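PDB 3K69: putative transcription regulator from Lactobacillus plantarum, which probably regulates transcription by binding DNA through a helix-turn-helix domain, as a putative member of an iron-dependent regulator family. Local coordinates for residues M77-L82 / F138-L143. Residues are numbered along the deposited sequence; the frame is centred on the assembly and turned at random.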
loop_
_atom_site.group_PDB
_atom_site.type_symbol
_atom_site.label_atom_id
_atom_site.label_comp_id
_atom_site.label_asym_id
_atom_site.label_seq_id
_atom_site.Cartn_x
_atom_site.Cartn_y
_atom_site.Cartn_z
HETATM N N MSE A 77 -17.624 -0.489 15.097
HETATM C CA MSE A 77 -16.533 -1.140 14.377
HETATM C C MSE A 77 -15.719 -0.117 13.616
HETATM O O MSE A 77 -16.106 0.315 12.527
HETATM C CB MSE A 77 -17.085 -2.137 13.394
HETATM C CG MSE A 77 -17.969 -3.134 14.061
HETATM SE SE MSE A 77 -18.778 -4.363 12.775
HETATM C CE MSE A 77 -19.889 -5.343 14.066
ATOM N N ASN A 78 -14.615 0.298 14.225
ATOM C CA ASN A 78 -13.663 1.153 13.552
ATOM C C ASN A 78 -13.084 0.476 12.312
ATOM O O ASN A 78 -12.567 -0.656 12.368
ATOM C CB ASN A 78 -12.512 1.552 14.494
ATOM C CG ASN A 78 -11.647 2.627 13.900
ATOM O OD1 ASN A 78 -10.703 2.324 13.164
ATOM N ND2 ASN A 78 -12.002 3.901 14.142
ATOM N N LEU A 79 -13.142 1.187 11.192
ATOM C CA LEU A 79 -12.694 0.672 9.915
ATOM C C LEU A 79 -11.190 0.403 9.897
ATOM O O LEU A 79 -10.741 -0.516 9.294
ATOM C CB LEU A 79 -13.105 1.643 8.797
ATOM C CG LEU A 79 -13.378 1.090 7.399
ATOM C CD1 LEU A 79 -14.510 0.056 7.371
ATOM C CD2 LEU A 79 -13.706 2.309 6.553
ATOM N N GLY A 80 -10.424 1.220 10.593
ATOM C CA GLY A 80 -9.027 1.029 10.742
ATOM C C GLY A 80 -8.632 -0.134 11.587
ATOM O O GLY A 80 -7.694 -0.826 11.248
ATOM N N ASP A 81 -9.330 -0.338 12.696
ATOM C CA ASP A 81 -9.221 -1.570 13.460
ATOM C C ASP A 81 -9.479 -2.774 12.557
ATOM O O ASP A 81 -8.709 -3.701 12.547
ATOM C CB ASP A 81 -10.209 -1.588 14.634
ATOM C CG ASP A 81 -9.825 -0.632 15.745
ATOM O OD1 ASP A 81 -8.660 -0.183 15.749
ATOM O OD2 ASP A 81 -10.687 -0.344 16.612
ATOM N N LEU A 82 -10.537 -2.743 11.778
ATOM C CA LEU A 82 -10.828 -3.858 10.861
ATOM C C LEU A 82 -9.718 -4.080 9.817
ATOM O O LEU A 82 -9.274 -5.225 9.594
ATOM C CB LEU A 82 -12.184 -3.625 10.176
ATOM C CG LEU A 82 -12.668 -4.777 9.293
ATOM C CD1 LEU A 82 -12.771 -6.068 10.129
ATOM C CD2 LEU A 82 -14.035 -4.381 8.574
ATOM N N PHE A 138 -12.879 6.387 10.327
ATOM C CA PHE A 138 -14.231 5.945 9.974
ATOM C C PHE A 138 -14.630 4.689 10.688
ATOM O O PHE A 138 -13.784 3.963 11.232
ATOM C CB PHE A 138 -14.355 5.655 8.470
ATOM C CG PHE A 138 -13.957 6.812 7.608
ATOM C CD1 PHE A 138 -14.718 7.963 7.586
ATOM C CD2 PHE A 138 -12.795 6.773 6.880
ATOM C CE1 PHE A 138 -14.326 9.064 6.811
ATOM C CE2 PHE A 138 -12.397 7.865 6.137
ATOM C CZ PHE A 138 -13.179 8.997 6.090
ATOM N N THR A 139 -15.930 4.402 10.597
ATOM C CA THR A 139 -16.501 3.155 11.078
ATOM C C THR A 139 -17.190 2.451 9.940
ATOM O O THR A 139 -17.354 2.996 8.865
ATOM C CB THR A 139 -17.549 3.336 12.213
ATOM O OG1 THR A 139 -18.749 3.895 11.676
ATOM C CG2 THR A 139 -17.019 4.191 13.366
HETATM N N MSE A 140 -17.621 1.228 10.225
HETATM C CA MSE A 140 -18.447 0.475 9.300
HETATM C C MSE A 140 -19.772 1.176 9.002
HETATM O O MSE A 140 -20.331 0.933 7.937
HETATM C CB MSE A 140 -18.722 -0.949 9.845
HETATM C CG MSE A 140 -17.588 -1.954 9.636
HETATM SE SE MSE A 140 -17.180 -2.318 7.739
HETATM C CE MSE A 140 -18.953 -3.120 7.197
ATOM N N ALA A 141 -20.282 2.018 9.926
ATOM C CA ALA A 141 -21.484 2.792 9.666
ATOM C C ALA A 141 -21.212 3.845 8.585
ATOM O O ALA A 141 -22.058 4.117 7.777
ATOM C CB ALA A 141 -22.013 3.472 10.979
ATOM N N ASP A 142 -20.028 4.459 8.600
ATOM C CA ASP A 142 -19.605 5.365 7.509
ATOM C C ASP A 142 -19.538 4.597 6.196
ATOM O O ASP A 142 -19.910 5.111 5.156
ATOM C CB ASP A 142 -18.237 5.979 7.806
ATOM C CG ASP A 142 -18.238 6.841 9.066
ATOM O OD1 ASP A 142 -19.057 7.760 9.130
ATOM O OD2 ASP A 142 -17.430 6.607 9.993
ATOM N N LEU A 143 -19.048 3.354 6.232
ATOM C CA LEU A 143 -18.901 2.595 5.003
ATOM C C LEU A 143 -20.268 2.238 4.455
ATOM O O LEU A 143 -20.514 2.370 3.272
ATOM C CB LEU A 143 -18.009 1.357 5.173
ATOM C CG LEU A 143 -17.570 0.612 3.888
ATOM C CD1 LEU A 143 -16.209 -0.048 4.090
ATOM C CD2 LEU A 143 -18.609 -0.415 3.419
#
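The carbonyl oxygen of M77 takes the backbone N-H of M140, with M140 N 2.9 Å from M77 O and nearly in line with the carbonyl bond (167°), while the CA-H of T139 comes up to the same oxygen, T139 CA lying 3.2 Å from M77 O. A second bond, L79 N to F138 O at 2.8 Å, completes a single antiparallel beta bridge centred on N78 and T139. The bridge ties together the starts of helices 79-86 and 140-148, each opened by an N-cap residue. N78 has CG anti to its backbone N (chi1 -170°), and its OD1 accepts D81 N at 3.0 Å in the carbonyl plane and, more weakly, G80 N. Its ND2 is hydrogen-bonded to the backbone O of H136. An alanine at N78 would probably leave the N-H groups of G80 and D81 without their cap and the H136 oxygen without this donor, weakening the helix start. T139 and D142 form a capping box: D142 OD2 accepts T139 N at 2.7 Å through its anti lone pair, and T139 OG1 receives weak bonds from A141 N and D142 N. D142 OD2 also lies at the edge of the F138 ring, in its plane. The buried L79 packs against F138, M140 and L143, and also on L123 of the second subunit. The bend at chi2 of selenomethionine M140 brings its SE 3.6 Å from L79 CD1; the SE also meets L82 CD2. L79 CD1 further touches L143 CD1 at 3.7 Å, and the other methyl, L79 CD2, rests 3.9 Å from F138 CB.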